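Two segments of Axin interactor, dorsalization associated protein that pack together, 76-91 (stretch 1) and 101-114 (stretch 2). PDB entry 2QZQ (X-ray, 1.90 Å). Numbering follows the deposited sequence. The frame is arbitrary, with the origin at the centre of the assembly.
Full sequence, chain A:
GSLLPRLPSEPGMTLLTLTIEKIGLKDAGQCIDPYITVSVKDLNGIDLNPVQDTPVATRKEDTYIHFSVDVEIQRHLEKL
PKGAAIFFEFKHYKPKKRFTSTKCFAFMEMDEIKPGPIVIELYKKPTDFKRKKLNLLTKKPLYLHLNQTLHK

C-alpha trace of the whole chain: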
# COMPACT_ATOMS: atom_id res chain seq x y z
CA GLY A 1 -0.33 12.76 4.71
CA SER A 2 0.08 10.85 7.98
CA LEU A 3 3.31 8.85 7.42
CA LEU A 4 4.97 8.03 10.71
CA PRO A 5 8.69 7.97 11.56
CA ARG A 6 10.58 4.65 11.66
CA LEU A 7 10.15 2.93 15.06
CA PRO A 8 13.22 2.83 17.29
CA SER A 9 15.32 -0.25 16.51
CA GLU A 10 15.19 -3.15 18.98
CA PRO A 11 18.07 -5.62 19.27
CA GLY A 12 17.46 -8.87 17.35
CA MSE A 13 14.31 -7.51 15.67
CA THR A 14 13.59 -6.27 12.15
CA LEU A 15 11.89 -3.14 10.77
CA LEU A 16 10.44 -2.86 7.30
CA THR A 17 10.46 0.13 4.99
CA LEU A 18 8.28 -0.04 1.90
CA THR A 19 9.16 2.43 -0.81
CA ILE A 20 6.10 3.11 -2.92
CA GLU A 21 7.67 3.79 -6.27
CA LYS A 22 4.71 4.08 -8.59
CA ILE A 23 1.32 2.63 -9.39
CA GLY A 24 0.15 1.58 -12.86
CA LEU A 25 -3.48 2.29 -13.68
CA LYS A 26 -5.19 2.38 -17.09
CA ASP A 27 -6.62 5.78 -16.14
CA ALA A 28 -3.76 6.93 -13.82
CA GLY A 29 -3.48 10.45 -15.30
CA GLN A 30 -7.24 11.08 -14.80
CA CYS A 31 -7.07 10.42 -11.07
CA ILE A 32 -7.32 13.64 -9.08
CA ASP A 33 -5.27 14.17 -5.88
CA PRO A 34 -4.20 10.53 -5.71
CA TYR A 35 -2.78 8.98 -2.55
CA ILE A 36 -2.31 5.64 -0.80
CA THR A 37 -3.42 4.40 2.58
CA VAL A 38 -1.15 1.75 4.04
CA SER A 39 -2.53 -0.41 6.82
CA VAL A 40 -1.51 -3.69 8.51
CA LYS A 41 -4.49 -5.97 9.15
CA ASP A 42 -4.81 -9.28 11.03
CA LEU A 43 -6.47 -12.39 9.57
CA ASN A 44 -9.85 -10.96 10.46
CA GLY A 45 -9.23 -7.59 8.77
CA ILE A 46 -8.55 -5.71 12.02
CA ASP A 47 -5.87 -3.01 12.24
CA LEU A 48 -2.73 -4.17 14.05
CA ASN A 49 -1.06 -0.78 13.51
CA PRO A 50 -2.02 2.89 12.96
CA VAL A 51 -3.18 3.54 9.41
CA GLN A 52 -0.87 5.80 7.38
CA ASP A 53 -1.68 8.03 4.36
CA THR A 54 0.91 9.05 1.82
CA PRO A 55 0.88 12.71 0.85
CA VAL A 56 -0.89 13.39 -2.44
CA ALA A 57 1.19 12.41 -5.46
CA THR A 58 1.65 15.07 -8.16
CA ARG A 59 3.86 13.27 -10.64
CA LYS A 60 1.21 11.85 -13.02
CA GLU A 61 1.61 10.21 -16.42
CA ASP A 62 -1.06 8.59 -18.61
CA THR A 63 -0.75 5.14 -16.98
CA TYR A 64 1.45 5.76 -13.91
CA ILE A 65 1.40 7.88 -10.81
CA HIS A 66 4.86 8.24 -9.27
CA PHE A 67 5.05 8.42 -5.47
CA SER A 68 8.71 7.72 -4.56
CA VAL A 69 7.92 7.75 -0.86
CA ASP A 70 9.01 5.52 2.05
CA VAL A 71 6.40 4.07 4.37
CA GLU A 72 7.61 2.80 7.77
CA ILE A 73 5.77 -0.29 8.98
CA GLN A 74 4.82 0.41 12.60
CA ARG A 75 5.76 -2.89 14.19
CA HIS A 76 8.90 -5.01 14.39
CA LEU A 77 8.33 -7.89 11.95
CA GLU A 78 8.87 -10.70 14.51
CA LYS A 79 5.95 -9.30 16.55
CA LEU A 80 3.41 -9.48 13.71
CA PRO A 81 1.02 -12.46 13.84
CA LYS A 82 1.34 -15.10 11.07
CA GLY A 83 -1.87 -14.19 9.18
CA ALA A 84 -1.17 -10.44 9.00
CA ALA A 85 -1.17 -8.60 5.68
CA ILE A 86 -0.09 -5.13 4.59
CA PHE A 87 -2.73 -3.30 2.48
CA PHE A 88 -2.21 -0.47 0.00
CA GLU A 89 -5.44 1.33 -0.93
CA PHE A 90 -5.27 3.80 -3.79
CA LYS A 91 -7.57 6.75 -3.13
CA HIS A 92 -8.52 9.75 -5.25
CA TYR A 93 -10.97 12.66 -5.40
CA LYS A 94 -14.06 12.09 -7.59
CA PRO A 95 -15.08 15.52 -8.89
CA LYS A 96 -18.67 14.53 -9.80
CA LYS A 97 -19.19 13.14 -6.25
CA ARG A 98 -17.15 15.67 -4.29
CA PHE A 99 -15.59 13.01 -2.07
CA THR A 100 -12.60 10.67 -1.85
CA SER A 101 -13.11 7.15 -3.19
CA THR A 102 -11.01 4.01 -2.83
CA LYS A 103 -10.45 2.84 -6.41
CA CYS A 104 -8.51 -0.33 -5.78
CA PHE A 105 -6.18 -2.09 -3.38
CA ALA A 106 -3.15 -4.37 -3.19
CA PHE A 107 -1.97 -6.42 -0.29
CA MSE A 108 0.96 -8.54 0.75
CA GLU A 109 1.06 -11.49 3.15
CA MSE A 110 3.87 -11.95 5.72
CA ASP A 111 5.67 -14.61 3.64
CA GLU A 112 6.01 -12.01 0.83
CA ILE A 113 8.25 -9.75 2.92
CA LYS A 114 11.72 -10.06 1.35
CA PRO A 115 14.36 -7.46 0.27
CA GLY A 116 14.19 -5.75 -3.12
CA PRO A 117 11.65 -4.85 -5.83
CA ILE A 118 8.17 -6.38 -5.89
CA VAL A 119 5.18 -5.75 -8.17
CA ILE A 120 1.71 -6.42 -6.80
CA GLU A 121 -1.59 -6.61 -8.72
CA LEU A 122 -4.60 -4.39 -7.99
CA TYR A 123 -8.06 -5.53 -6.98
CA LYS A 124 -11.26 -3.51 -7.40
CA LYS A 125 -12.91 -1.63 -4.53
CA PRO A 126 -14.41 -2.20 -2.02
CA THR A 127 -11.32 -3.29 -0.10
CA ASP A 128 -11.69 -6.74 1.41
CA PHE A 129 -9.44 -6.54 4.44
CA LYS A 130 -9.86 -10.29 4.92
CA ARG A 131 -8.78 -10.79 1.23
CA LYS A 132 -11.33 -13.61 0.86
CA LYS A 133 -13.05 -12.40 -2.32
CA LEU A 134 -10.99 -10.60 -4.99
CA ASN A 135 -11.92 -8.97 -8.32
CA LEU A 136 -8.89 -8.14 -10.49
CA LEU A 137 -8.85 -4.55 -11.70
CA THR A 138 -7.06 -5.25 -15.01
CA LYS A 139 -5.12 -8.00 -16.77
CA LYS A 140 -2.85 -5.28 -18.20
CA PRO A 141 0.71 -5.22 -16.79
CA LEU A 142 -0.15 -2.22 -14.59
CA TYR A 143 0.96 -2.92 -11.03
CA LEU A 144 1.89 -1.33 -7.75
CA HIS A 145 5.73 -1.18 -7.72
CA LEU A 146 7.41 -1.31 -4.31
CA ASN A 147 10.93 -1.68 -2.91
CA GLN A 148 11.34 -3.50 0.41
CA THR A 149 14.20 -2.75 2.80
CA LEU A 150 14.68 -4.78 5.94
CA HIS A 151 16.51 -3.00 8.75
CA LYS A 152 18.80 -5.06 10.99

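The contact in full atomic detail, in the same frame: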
# COMPACT_ATOMS: atom_id res chain seq x y z
N HIS A 76 7.82 -4.06 14.68
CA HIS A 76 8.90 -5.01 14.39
C HIS A 76 8.32 -6.30 13.82
O HIS A 76 7.35 -6.84 14.33
CB HIS A 76 9.78 -5.25 15.64
CG HIS A 76 10.46 -4.00 16.12
ND1 HIS A 76 9.86 -3.11 16.97
CD2 HIS A 76 11.68 -3.48 15.82
CE1 HIS A 76 10.68 -2.09 17.20
NE2 HIS A 76 11.79 -2.29 16.51
N LEU A 77 8.90 -6.76 12.71
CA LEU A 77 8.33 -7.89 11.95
C LEU A 77 8.06 -9.15 12.77
O LEU A 77 7.03 -9.77 12.61
CB LEU A 77 9.20 -8.23 10.73
CG LEU A 77 9.35 -7.17 9.64
CD1 LEU A 77 10.22 -7.69 8.50
CD2 LEU A 77 7.97 -6.68 9.15
N GLU A 78 8.98 -9.49 13.69
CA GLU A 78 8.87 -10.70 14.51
C GLU A 78 7.68 -10.68 15.47
O GLU A 78 7.27 -11.72 16.02
CB GLU A 78 10.19 -10.97 15.25
CG GLU A 78 11.39 -11.24 14.33
CD GLU A 78 12.07 -9.97 13.85
OE1 GLU A 78 11.59 -8.88 14.19
OE2 GLU A 78 13.10 -10.05 13.13
N LYS A 79 7.09 -9.49 15.65
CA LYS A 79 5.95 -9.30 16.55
C LYS A 79 4.59 -9.30 15.85
O LYS A 79 3.52 -9.29 16.51
CB LYS A 79 6.11 -8.01 17.35
CG LYS A 79 7.27 -8.05 18.32
CD LYS A 79 7.47 -6.68 18.94
CE LYS A 79 8.79 -6.59 19.69
NZ LYS A 79 9.10 -5.16 19.93
N LEU A 80 4.62 -9.33 14.52
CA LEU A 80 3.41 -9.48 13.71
C LEU A 80 2.92 -10.93 13.72
O LEU A 80 3.74 -11.87 13.63
CB LEU A 80 3.64 -8.94 12.28
CG LEU A 80 3.71 -7.40 12.15
CD1 LEU A 80 4.31 -6.98 10.83
CD2 LEU A 80 2.33 -6.72 12.35
N PRO A 81 1.59 -11.12 13.84
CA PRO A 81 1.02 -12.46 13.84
C PRO A 81 1.07 -13.08 12.44
O PRO A 81 1.09 -12.34 11.44
CB PRO A 81 -0.43 -12.24 14.30
CG PRO A 81 -0.75 -10.82 13.94
CD PRO A 81 0.57 -10.06 13.99
N LYS A 82 1.11 -14.42 12.35
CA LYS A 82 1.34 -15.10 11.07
C LYS A 82 0.35 -14.78 9.92
O LYS A 82 0.74 -14.77 8.74
CB LYS A 82 1.51 -16.61 11.27
CG LYS A 82 2.85 -16.88 11.71
N GLY A 83 -0.91 -14.52 10.25
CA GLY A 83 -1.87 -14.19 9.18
C GLY A 83 -2.02 -12.71 8.86
O GLY A 83 -2.99 -12.31 8.22
N ALA A 84 -1.08 -11.87 9.31
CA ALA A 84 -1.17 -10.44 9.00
C ALA A 84 -0.92 -10.17 7.51
O ALA A 84 -0.28 -10.96 6.80
CB ALA A 84 -0.22 -9.64 9.85
N ALA A 85 -1.47 -9.06 7.03
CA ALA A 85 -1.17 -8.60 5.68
C ALA A 85 -1.06 -7.08 5.69
O ALA A 85 -1.72 -6.40 6.49
CB ALA A 85 -2.25 -9.03 4.72
N ILE A 86 -0.22 -6.56 4.80
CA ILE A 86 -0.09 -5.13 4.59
C ILE A 86 -0.95 -4.76 3.36
O ILE A 86 -0.76 -5.32 2.26
CB ILE A 86 1.39 -4.73 4.35
CG1 ILE A 86 2.31 -5.34 5.43
CG2 ILE A 86 1.57 -3.19 4.33
CD1 ILE A 86 3.78 -5.07 5.17
N PHE A 87 -1.85 -3.79 3.54
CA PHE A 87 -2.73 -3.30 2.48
C PHE A 87 -2.29 -1.95 1.96
O PHE A 87 -1.76 -1.14 2.72
CB PHE A 87 -4.15 -3.16 3.03
CG PHE A 87 -4.90 -4.44 3.06
CD1 PHE A 87 -5.76 -4.77 2.03
CD2 PHE A 87 -4.73 -5.33 4.12
CE1 PHE A 87 -6.46 -6.02 2.04
CE2 PHE A 87 -5.41 -6.56 4.14
CZ PHE A 87 -6.27 -6.89 3.09
N PHE A 88 -2.50 -1.72 0.67
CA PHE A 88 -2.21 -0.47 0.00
C PHE A 88 -3.49 -0.15 -0.74
O PHE A 88 -3.87 -0.92 -1.63
CB PHE A 88 -1.06 -0.64 -1.01
CG PHE A 88 0.15 -1.28 -0.41
CD1 PHE A 88 1.18 -0.51 0.10
CD2 PHE A 88 0.22 -2.67 -0.30
CE1 PHE A 88 2.30 -1.12 0.71
CE2 PHE A 88 1.33 -3.27 0.29
CZ PHE A 88 2.35 -2.50 0.81
N GLU A 89 -4.17 0.90 -0.31
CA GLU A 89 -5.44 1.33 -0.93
C GLU A 89 -5.18 2.62 -1.66
O GLU A 89 -4.75 3.58 -1.05
CB GLU A 89 -6.50 1.57 0.13
CG GLU A 89 -6.95 0.32 0.86
CD GLU A 89 -7.96 0.65 1.93
OE1 GLU A 89 -7.55 1.14 3.01
OE2 GLU A 89 -9.16 0.44 1.68
N PHE A 90 -5.46 2.63 -2.96
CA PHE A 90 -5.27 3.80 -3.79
C PHE A 90 -6.56 4.61 -3.75
O PHE A 90 -7.64 4.10 -4.07
CB PHE A 90 -4.93 3.40 -5.21
CG PHE A 90 -4.80 4.57 -6.15
CD1 PHE A 90 -3.57 5.17 -6.36
CD2 PHE A 90 -5.92 5.06 -6.83
CE1 PHE A 90 -3.47 6.26 -7.24
CE2 PHE A 90 -5.83 6.12 -7.69
CZ PHE A 90 -4.59 6.73 -7.91
N LYS A 91 -6.43 5.86 -3.31
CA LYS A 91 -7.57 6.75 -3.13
C LYS A 91 -7.41 8.01 -3.97
O LYS A 91 -6.29 8.44 -4.24
CB LYS A 91 -7.70 7.10 -1.66
CG LYS A 91 -8.12 5.87 -0.79
CD LYS A 91 -8.22 6.24 0.66
CE LYS A 91 -8.43 5.03 1.53
NZ LYS A 91 -8.34 5.43 2.97
N SER A 101 -12.65 8.51 -2.92
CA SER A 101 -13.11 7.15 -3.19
C SER A 101 -11.86 6.27 -3.17
O SER A 101 -10.78 6.71 -3.55
CB SER A 101 -13.78 7.10 -4.57
OG SER A 101 -14.10 5.77 -5.01
N THR A 102 -12.01 5.05 -2.67
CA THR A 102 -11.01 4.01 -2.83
C THR A 102 -11.28 3.37 -4.18
O THR A 102 -12.38 2.91 -4.43
CB THR A 102 -11.14 2.94 -1.75
OG1 THR A 102 -11.03 3.56 -0.47
CG2 THR A 102 -10.03 1.92 -1.91
N LYS A 103 -10.30 3.40 -5.07
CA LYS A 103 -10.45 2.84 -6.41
C LYS A 103 -10.11 1.37 -6.40
O LYS A 103 -10.78 0.54 -7.02
CB LYS A 103 -9.46 3.55 -7.32
CG LYS A 103 -9.52 3.14 -8.80
CD LYS A 103 -8.59 4.10 -9.57
CE LYS A 103 -8.64 3.85 -11.04
NZ LYS A 103 -9.94 4.39 -11.55
N CYS A 104 -9.04 1.03 -5.70
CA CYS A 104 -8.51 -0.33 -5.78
C CYS A 104 -7.53 -0.53 -4.65
O CYS A 104 -7.17 0.43 -3.95
CB CYS A 104 -7.83 -0.55 -7.14
SG CYS A 104 -6.49 0.67 -7.50
N PHE A 105 -7.12 -1.77 -4.44
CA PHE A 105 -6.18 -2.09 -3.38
C PHE A 105 -5.23 -3.23 -3.77
O PHE A 105 -5.48 -4.02 -4.71
CB PHE A 105 -6.91 -2.43 -2.08
CG PHE A 105 -7.69 -3.75 -2.15
CD1 PHE A 105 -8.94 -3.80 -2.75
CD2 PHE A 105 -7.15 -4.91 -1.62
CE1 PHE A 105 -9.66 -5.00 -2.80
CE2 PHE A 105 -7.86 -6.14 -1.66
CZ PHE A 105 -9.10 -6.18 -2.25
N ALA A 106 -4.13 -3.30 -3.05
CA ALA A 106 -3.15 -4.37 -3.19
C ALA A 106 -2.87 -4.80 -1.77
O ALA A 106 -3.02 -4.01 -0.84
CB ALA A 106 -1.86 -3.84 -3.85
N PHE A 107 -2.41 -6.03 -1.60
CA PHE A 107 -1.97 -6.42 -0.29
C PHE A 107 -0.80 -7.36 -0.42
O PHE A 107 -0.55 -7.91 -1.50
CB PHE A 107 -3.11 -7.09 0.49
CG PHE A 107 -3.62 -8.36 -0.14
CD1 PHE A 107 -4.54 -8.32 -1.18
CD2 PHE A 107 -3.16 -9.60 0.30
CE1 PHE A 107 -5.04 -9.50 -1.74
CE2 PHE A 107 -3.61 -10.77 -0.27
CZ PHE A 107 -4.55 -10.74 -1.28
N MSE A 108 -0.08 -7.53 0.68
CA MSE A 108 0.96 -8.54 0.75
C MSE A 108 0.92 -9.28 2.07
O MSE A 108 0.82 -8.65 3.13
CB MSE A 108 2.35 -7.98 0.44
CG MSE A 108 2.78 -6.73 1.18
SE MSE A 108 4.64 -6.24 0.56
CE MSE A 108 5.51 -7.16 1.71
N GLU A 109 0.98 -10.61 1.98
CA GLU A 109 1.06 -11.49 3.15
C GLU A 109 2.47 -11.46 3.77
O GLU A 109 3.43 -11.02 3.15
CB GLU A 109 0.66 -12.93 2.79
CG GLU A 109 -0.77 -13.14 2.19
CD GLU A 109 -1.94 -12.92 3.18
OE1 GLU A 109 -1.73 -12.80 4.41
OE2 GLU A 109 -3.11 -12.85 2.73
N MSE A 110 2.58 -11.96 5.00
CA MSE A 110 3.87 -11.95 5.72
C MSE A 110 5.00 -12.67 4.98
O MSE A 110 6.15 -12.21 4.99
CB MSE A 110 3.69 -12.59 7.10
CG MSE A 110 2.82 -11.81 8.06
SE MSE A 110 3.39 -9.93 8.36
CE MSE A 110 5.18 -9.87 8.06
N ASP A 111 4.67 -13.79 4.34
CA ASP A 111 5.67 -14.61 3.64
C ASP A 111 6.16 -13.96 2.33
O ASP A 111 7.07 -14.48 1.66
CB ASP A 111 5.16 -16.06 3.45
CG ASP A 111 3.99 -16.19 2.46
OD1 ASP A 111 3.42 -15.19 1.97
OD2 ASP A 111 3.62 -17.35 2.16
N GLU A 112 5.57 -12.81 1.98
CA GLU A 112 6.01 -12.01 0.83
C GLU A 112 7.00 -10.90 1.18
O GLU A 112 7.49 -10.18 0.29
CB GLU A 112 4.82 -11.39 0.11
CG GLU A 112 3.87 -12.40 -0.47
CD GLU A 112 2.76 -11.73 -1.23
OE1 GLU A 112 3.01 -11.38 -2.39
OE2 GLU A 112 1.66 -11.57 -0.68
N ILE A 113 7.29 -10.75 2.47
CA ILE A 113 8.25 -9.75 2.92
C ILE A 113 9.65 -10.32 2.72
O ILE A 113 10.01 -11.32 3.35
CB ILE A 113 8.02 -9.37 4.40
CG1 ILE A 113 6.62 -8.76 4.56
CG2 ILE A 113 9.11 -8.38 4.85
CD1 ILE A 113 6.21 -8.48 5.99
N LYS A 114 10.39 -9.68 1.81
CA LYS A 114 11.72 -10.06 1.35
C LYS A 114 12.36 -8.80 0.73
O LYS A 114 11.64 -7.96 0.18
CB LYS A 114 11.67 -11.24 0.35
CG LYS A 114 11.06 -10.90 -1.01
CD LYS A 114 11.29 -11.98 -2.08
CE LYS A 114 10.51 -11.71 -3.40
NZ LYS A 114 10.04 -10.28 -3.65
O HOH W 1 0.16 -13.43 6.04
O HOH W 2 -11.43 1.87 1.61

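The apolar centre of this contact follows from strand alternation. Ile86, Phe88 and Phe90 send their side chains to one face of the sheet, together with Met108, Ala106 and Cys104 from the neighbouring strand. On this face large residues sit opposite smaller or slender ones: Phe88 is paired with Ala106; its CD2 lies 4.3 Å from Ala106 CB, and its CE2 lies 3.9 Å from Met108 CG. That methylene group approaches the edge of the Phe88 ring, near its plane. Met108, a selenomethionine, also packs directly across from Ile86, with CB of Ile86 4.0 Å from CG of Met108. Phe90 turns to chi1 t, unlike the m of Ile86 and Phe88, and its CB rests 3.9 Å from Cys104 SG.

The opposite face carries Phe87, Phe105 and Phe107. Phe107 CB lies over the face of the Phe87 ring, 3.9 Å from the ring centroid and close to its normal, a CH-pi contact. The Phe87 and Phe107 rings themselves are nearly parallel but slid apart, with centroids 5.6 Å from each other, so the methylene rather than the second ring covers Phe87. Phe105 CD2 meets the edge of the same ring, 3.9 Å from Phe87 CE1.

Beyond the strand ends the apolar packing continues through the loops. Met110, also selenomethionine, is the residue most covered by the other stretch; its SE lies 3.9 Å from Ala84 CB and 4.0 Å from Leu80 CD1. Leu77 CD1 reaches Ile113 CG2 at 3.9 Å. Leu77 and Met110 belong to short 3-10 segments, 77-79 and 110-112, while Leu80, Ala84 and Ile113 lie in loop or turn. A type I turn from Pro81 to Ala84, closed by Ala84 N to Pro81 O at 3.1 Å, leads into the first strand.

The backbone sets the register. The strands run antiparallel, and Ile86 and Met108 exchange two hydrogen bonds, Ile86 N to Met108 O at 2.9 Å and Met108 N to Ile86 O at 2.8 Å. Phe88 and Ala106 repeat the pattern, with each N 2.8 Å from the partner's O. At Phe90 the ladder changes: Phe90 N still donates to Cys104 O at 3.0 Å, but Phe90 O accepts from Lys103 N at 2.9 Å. This is a beta bulge, and it shifts the register by one, so that Lys91 pairs with Thr102 and leaves Lys103 as the extra residue.

At the polar edge, water mediates where direct pairing is absent. Ala84 O and Glu109 OE1 stand 3.3 Å apart, both acceptors, and one water lies 2.6 Å from Ala84 O and 2.6 Å from Glu109 OE1 while accepting from Met110 N at 3.0 Å. Glu109 N is meanwhile bound by Glu112 OE2 at 2.9 Å, at the start of the 3-10 segment. Near the bulge, a second water joins Glu89 OE2 and Thr102 OG1, 2.7 Å from each, linking the two strands through their side chains.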